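Local coordinates for protein putative enzyme related to aldose 1-epimerase (Salmonella typhimurium, PDB 2HTA) that probably interconverts the alpha and beta anomers of glucose 6-phosphate, acting as a monomeric hexose-6-phosphate mutarotase, at residues 75-89 and 267-279. Numbering follows the deposited sequence.
Sequences WLSNNTPFKTGVALR and MGDMPDDGYKTFV. With SO4 (sulfate ion), chain C.
Thr80 and Asp269 bring the backbones of two loop segments together, their CA atoms 4.4 Å apart, and a second approach follows where Trp75 meets Phe278 at the start of strand 278-286. At the first, the type I turn from Ser77 to Thr80 lies against the type I turn from Met267 to Met270. Ser77 OG accepts a hydrogen bond from Asn79 N at 3.0 Å, which closes an ST turn; the same hydroxyl faces Asp269 O, but that approach is modelled implausibly short and its exact geometry is doubtful. Asp269 sends its carboxylate across Arg89, the two flat groups being turned 79° apart. Arg89 NE forms the salt bridge to Asp269 OD2 at 3.0 Å, reaching that oxygen from above the carboxylate plane, with weaker bonds from NE and NH2 to OD1. Bends at chi2 and chi3 fold the arginine chain back over this carboxylate, while Met270 CE packs against Arg89 CD at 3.5 Å. Two waters link Asp269 OD1 to Ala87 O, one of them only weakly on the Ala87 side, and Arg89 NH1 is held separately by Tyr181 OH.

Farther along, the indole of Trp75 extends with CG anti to the backbone N (chi1 -179°) and receives Phe278 over one face: CB sits 3.8 Å from the centroid of the five-membered ring in a CH-pi contact, and the phenyl ring tilts 37° from the six-membered ring. At the indole edge NE1 makes a weak bond to Thr277 OG1, and Pro271 CD lies near the ring plane. Within the beta-rich galactose mutarotase-like fold, these loops meet beside the putative active site: Arg89 probably binds the substrate, as in relatives, and lies about 6 Å, side chain to side chain, from the probable catalytic His179, consistent with Asp269 and Tyr181 acting as a second shell that positions the Arg89 guanidinium.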
loop_
_atom_site.group_PDB
_atom_site.type_symbol
_atom_site.label_atom_id
_atom_site.label_comp_id
_atom_site.label_asym_id
_atom_site.label_seq_id
_atom_site.Cartn_x
_atom_site.Cartn_y
_atom_site.Cartn_z
ATOM N N TRP A 75 -1.857 -6.200 6.257
ATOM C CA TRP A 75 -0.970 -6.425 7.405
ATOM C C TRP A 75 -0.435 -5.054 7.804
ATOM O O TRP A 75 -0.101 -4.220 6.937
ATOM C CB TRP A 75 0.163 -7.317 6.956
ATOM C CG TRP A 75 1.172 -7.671 8.019
ATOM C CD1 TRP A 75 1.151 -8.786 8.872
ATOM C CD2 TRP A 75 2.360 -6.952 8.339
ATOM N NE1 TRP A 75 2.253 -8.770 9.676
ATOM C CE2 TRP A 75 3.015 -7.664 9.392
ATOM C CE3 TRP A 75 2.958 -5.782 7.835
ATOM C CZ2 TRP A 75 4.202 -7.240 9.936
ATOM C CZ3 TRP A 75 4.149 -5.356 8.386
ATOM C CH2 TRP A 75 4.769 -6.085 9.416
ATOM N N LEU A 76 -0.329 -4.828 9.111
ATOM C CA LEU A 76 0.230 -3.619 9.673
ATOM C C LEU A 76 1.233 -4.053 10.750
ATOM O O LEU A 76 0.976 -4.998 11.474
ATOM C CB LEU A 76 -0.853 -2.781 10.312
ATOM C CG LEU A 76 -0.473 -1.391 10.859
ATOM C CD1 LEU A 76 -0.075 -0.409 9.787
ATOM C CD2 LEU A 76 -1.637 -0.864 11.666
ATOM N N SER A 77 2.391 -3.407 10.801
ATOM C CA SER A 77 3.452 -3.793 11.761
ATOM C C SER A 77 3.093 -3.375 13.187
ATOM O O SER A 77 2.804 -2.192 13.460
ATOM C CB SER A 77 4.783 -3.151 11.356
ATOM O OG SER A 77 5.788 -3.412 12.352
ATOM N N ASN A 78 3.106 -4.349 14.090
ATOM C CA ASN A 78 2.935 -4.092 15.523
ATOM C C ASN A 78 4.138 -3.296 16.125
ATOM O O ASN A 78 4.096 -2.803 17.289
ATOM C CB ASN A 78 2.690 -5.431 16.274
ATOM C CG ASN A 78 2.241 -5.217 17.762
ATOM O OD1 ASN A 78 2.807 -5.832 18.702
ATOM N ND2 ASN A 78 1.254 -4.333 17.981
ATOM N N ASN A 79 5.186 -3.129 15.325
ATOM C CA ASN A 79 6.349 -2.336 15.729
ATOM C C ASN A 79 6.569 -1.067 14.962
ATOM O O ASN A 79 7.636 -0.426 15.124
ATOM C CB ASN A 79 7.642 -3.168 15.595
ATOM C CG ASN A 79 7.733 -4.291 16.646
ATOM O OD1 ASN A 79 6.704 -4.744 17.186
ATOM N ND2 ASN A 79 8.948 -4.768 16.910
ATOM N N THR A 80 5.611 -0.642 14.132
ATOM C CA THR A 80 5.817 0.609 13.410
ATOM C C THR A 80 5.693 1.833 14.299
ATOM O O THR A 80 4.789 1.898 15.130
ATOM C CB THR A 80 4.903 0.737 12.134
ATOM O OG1 THR A 80 5.342 1.861 11.370
ATOM C CG2 THR A 80 3.443 0.911 12.490
ATOM N N PRO A 81 6.612 2.805 14.152
ATOM C CA PRO A 81 6.347 4.075 14.804
ATOM C C PRO A 81 5.108 4.756 14.217
ATOM O O PRO A 81 4.728 4.455 13.079
ATOM C CB PRO A 81 7.610 4.907 14.483
ATOM C CG PRO A 81 8.648 3.931 14.137
ATOM C CD PRO A 81 7.875 2.825 13.417
ATOM N N PHE A 82 4.460 5.613 15.011
ATOM C CA PHE A 82 3.441 6.570 14.577
ATOM C C PHE A 82 4.001 7.947 14.920
ATOM O O PHE A 82 3.612 8.558 15.888
ATOM C CB PHE A 82 2.062 6.336 15.235
ATOM C CG PHE A 82 1.323 5.173 14.634
ATOM C CD1 PHE A 82 0.218 5.391 13.802
ATOM C CD2 PHE A 82 1.766 3.865 14.832
ATOM C CE1 PHE A 82 -0.452 4.334 13.223
ATOM C CE2 PHE A 82 1.068 2.773 14.237
ATOM C CZ PHE A 82 0.009 3.015 13.423
ATOM N N LYS A 83 4.934 8.400 14.097
ATOM C CA LYS A 83 5.727 9.608 14.350
ATOM C C LYS A 83 5.702 10.507 13.117
ATOM O O LYS A 83 5.780 10.037 11.957
ATOM C CB LYS A 83 7.189 9.233 14.606
ATOM C CG LYS A 83 7.471 8.394 15.851
ATOM C CD LYS A 83 7.276 9.164 17.133
ATOM C CE LYS A 83 7.890 8.407 18.337
ATOM N NZ LYS A 83 7.362 9.090 19.572
ATOM N N THR A 84 5.631 11.797 13.366
ATOM C CA THR A 84 5.674 12.803 12.325
ATOM C C THR A 84 6.829 12.640 11.350
ATOM O O THR A 84 8.020 12.630 11.736
ATOM C CB THR A 84 5.573 14.219 12.941
ATOM O OG1 THR A 84 4.398 14.244 13.743
ATOM C CG2 THR A 84 5.424 15.272 11.867
ATOM N N GLY A 85 6.462 12.436 10.068
ATOM C CA GLY A 85 7.474 12.337 9.008
ATOM C C GLY A 85 8.099 10.980 8.802
ATOM O O GLY A 85 8.862 10.787 7.858
ATOM N N VAL A 86 7.773 10.006 9.647
ATOM C CA VAL A 86 8.382 8.696 9.588
ATOM C C VAL A 86 7.458 7.736 8.804
ATOM O O VAL A 86 6.278 7.640 9.135
ATOM C CB VAL A 86 8.623 8.188 11.047
ATOM C CG1 VAL A 86 9.114 6.739 11.049
ATOM C CG2 VAL A 86 9.715 9.113 11.715
ATOM N N ALA A 87 7.999 7.031 7.829
ATOM C CA ALA A 87 7.175 6.123 7.012
ATOM C C ALA A 87 6.585 5.030 7.840
ATOM O O ALA A 87 7.259 4.402 8.666
ATOM C CB ALA A 87 7.988 5.550 5.842
ATOM N N LEU A 88 5.298 4.784 7.633
ATOM C CA LEU A 88 4.584 3.724 8.342
ATOM C C LEU A 88 4.851 2.362 7.709
ATOM O O LEU A 88 4.867 2.254 6.456
ATOM C CB LEU A 88 3.101 4.039 8.322
ATOM C CG LEU A 88 2.652 5.191 9.222
ATOM C CD1 LEU A 88 1.542 5.982 8.531
ATOM C CD2 LEU A 88 2.236 4.698 10.646
ATOM N N ARG A 89 5.084 1.331 8.545
ATOM C CA ARG A 89 5.406 -0.005 8.030
ATOM C C ARG A 89 4.126 -0.863 7.977
ATOM O O ARG A 89 3.590 -1.222 9.026
ATOM C CB ARG A 89 6.444 -0.744 8.913
ATOM C CG ARG A 89 6.796 -2.137 8.413
ATOM C CD ARG A 89 7.573 -2.169 7.087
ATOM N NE ARG A 89 8.850 -1.460 7.161
ATOM C CZ ARG A 89 9.665 -1.268 6.132
ATOM N NH1 ARG A 89 9.330 -1.703 4.906
ATOM N NH2 ARG A 89 10.833 -0.602 6.320
ATOM N N MET A 267 15.153 -4.875 10.541
ATOM C CA MET A 267 14.277 -3.726 10.348
ATOM C C MET A 267 13.620 -3.365 11.671
ATOM O O MET A 267 12.812 -4.118 12.192
ATOM C CB MET A 267 13.222 -4.048 9.292
ATOM C CG MET A 267 13.841 -4.359 7.951
ATOM S SD MET A 267 12.685 -4.980 6.699
ATOM C CE MET A 267 11.551 -3.684 6.693
ATOM N N GLY A 268 13.935 -2.189 12.196
ATOM C CA GLY A 268 13.419 -1.754 13.481
ATOM C C GLY A 268 11.925 -1.459 13.559
ATOM O O GLY A 268 11.350 -1.505 14.646
ATOM N N ASP A 269 11.280 -1.175 12.428
ATOM C CA ASP A 269 9.830 -0.918 12.425
ATOM C C ASP A 269 8.970 -2.173 12.135
ATOM O O ASP A 269 7.765 -2.093 11.859
ATOM C CB ASP A 269 9.519 0.259 11.467
ATOM C CG ASP A 269 9.934 -0.005 10.040
ATOM O OD1 ASP A 269 9.782 0.932 9.228
ATOM O OD2 ASP A 269 10.379 -1.148 9.725
ATOM N N MET A 270 9.620 -3.326 12.218
ATOM C CA MET A 270 9.029 -4.656 11.983
ATOM C C MET A 270 9.261 -5.562 13.193
ATOM O O MET A 270 10.323 -5.529 13.777
ATOM C CB MET A 270 9.710 -5.300 10.750
ATOM C CG MET A 270 9.044 -6.561 10.242
ATOM S SD MET A 270 9.323 -6.902 8.485
ATOM C CE MET A 270 8.495 -5.392 8.018
ATOM N N PRO A 271 8.278 -6.400 13.549
ATOM C CA PRO A 271 8.501 -7.486 14.455
ATOM C C PRO A 271 9.526 -8.450 13.849
ATOM O O PRO A 271 9.575 -8.642 12.616
ATOM C CB PRO A 271 7.121 -8.168 14.497
ATOM C CG PRO A 271 6.193 -7.115 14.127
ATOM C CD PRO A 271 6.890 -6.426 13.050
ATOM N N ASP A 272 10.339 -9.072 14.705
ATOM C CA ASP A 272 11.354 -10.022 14.216
ATOM C C ASP A 272 10.750 -11.113 13.316
ATOM O O ASP A 272 11.350 -11.500 12.280
ATOM C CB ASP A 272 12.065 -10.709 15.404
ATOM C CG ASP A 272 13.052 -9.826 16.097
ATOM O OD1 ASP A 272 13.526 -8.826 15.509
ATOM O OD2 ASP A 272 13.388 -10.186 17.266
ATOM N N ASP A 273 9.566 -11.599 13.703
ATOM C CA ASP A 273 8.843 -12.615 12.929
ATOM C C ASP A 273 7.764 -12.026 11.984
ATOM O O ASP A 273 6.919 -12.769 11.463
ATOM C CB ASP A 273 8.173 -13.632 13.852
ATOM C CG ASP A 273 9.169 -14.614 14.433
ATOM O OD1 ASP A 273 10.265 -14.802 13.815
ATOM O OD2 ASP A 273 8.878 -15.202 15.501
ATOM N N GLY A 274 7.780 -10.711 11.783
ATOM C CA GLY A 274 6.756 -10.064 10.917
ATOM C C GLY A 274 6.623 -10.669 9.530
ATOM O O GLY A 274 5.502 -10.809 8.980
ATOM N N TYR A 275 7.758 -11.019 8.940
ATOM C CA TYR A 275 7.783 -11.574 7.577
ATOM C C TYR A 275 6.929 -12.825 7.419
ATOM O O TYR A 275 6.500 -13.128 6.324
ATOM C CB TYR A 275 9.207 -11.886 7.134
ATOM C CG TYR A 275 9.726 -13.192 7.772
ATOM C CD1 TYR A 275 9.739 -14.402 7.041
ATOM C CD2 TYR A 275 10.127 -13.220 9.106
ATOM C CE1 TYR A 275 10.170 -15.595 7.615
ATOM C CE2 TYR A 275 10.554 -14.401 9.687
ATOM C CZ TYR A 275 10.581 -15.575 8.931
ATOM O OH TYR A 275 11.027 -16.735 9.539
ATOM N N LYS A 276 6.666 -13.538 8.513
ATOM C CA LYS A 276 5.832 -14.719 8.495
ATOM C C LYS A 276 4.380 -14.482 8.036
ATOM O O LYS A 276 3.774 -15.389 7.505
ATOM C CB LYS A 276 5.796 -15.371 9.878
ATOM C CG LYS A 276 7.136 -16.075 10.137
ATOM C CD LYS A 276 7.159 -16.795 11.467
ATOM C CE LYS A 276 8.428 -17.653 11.557
ATOM N NZ LYS A 276 8.415 -18.576 12.752
ATOM N N THR A 277 3.830 -13.298 8.312
ATOM C CA THR A 277 2.403 -13.093 8.113
ATOM C C THR A 277 2.036 -12.000 7.100
ATOM O O THR A 277 0.883 -11.519 7.075
ATOM C CB THR A 277 1.672 -12.864 9.444
ATOM O OG1 THR A 277 2.334 -11.819 10.177
ATOM C CG2 THR A 277 1.707 -14.183 10.261
ATOM N N PHE A 278 2.982 -11.665 6.219
ATOM C CA PHE A 278 2.613 -10.838 5.066
ATOM C C PHE A 278 3.342 -11.193 3.794
ATOM O O PHE A 278 4.444 -11.795 3.821
ATOM C CB PHE A 278 2.745 -9.338 5.391
ATOM C CG PHE A 278 4.174 -8.809 5.326
ATOM C CD1 PHE A 278 4.730 -8.350 4.120
ATOM C CD2 PHE A 278 4.957 -8.770 6.487
ATOM C CE1 PHE A 278 6.044 -7.871 4.068
ATOM C CE2 PHE A 278 6.280 -8.260 6.443
ATOM C CZ PHE A 278 6.798 -7.807 5.244
ATOM N N VAL A 279 2.736 -10.800 2.669
ATOM C CA VAL A 279 3.436 -10.755 1.391
ATOM C C VAL A 279 3.032 -9.418 0.773
ATOM O O VAL A 279 1.867 -9.002 0.901
ATOM C CB VAL A 279 3.070 -11.941 0.453
ATOM C CG1 VAL A 279 1.579 -11.922 0.013
ATOM C CG2 VAL A 279 3.930 -12.009 -0.778
HETATM S S SO4 C . 9.445 -8.307 18.418
HETATM O O1 SO4 C . 8.363 -9.257 18.109
HETATM O O2 SO4 C . 10.130 -8.874 19.595
HETATM O O3 SO4 C . 10.418 -8.238 17.368
HETATM O O4 SO4 C . 8.873 -7.010 18.742
HETATM O O HOH W 1 9.759 0.600 16.224
HETATM O O HOH W 2 8.583 2.059 6.749
HETATM O O HOH W 3 9.535 3.408 9.897
#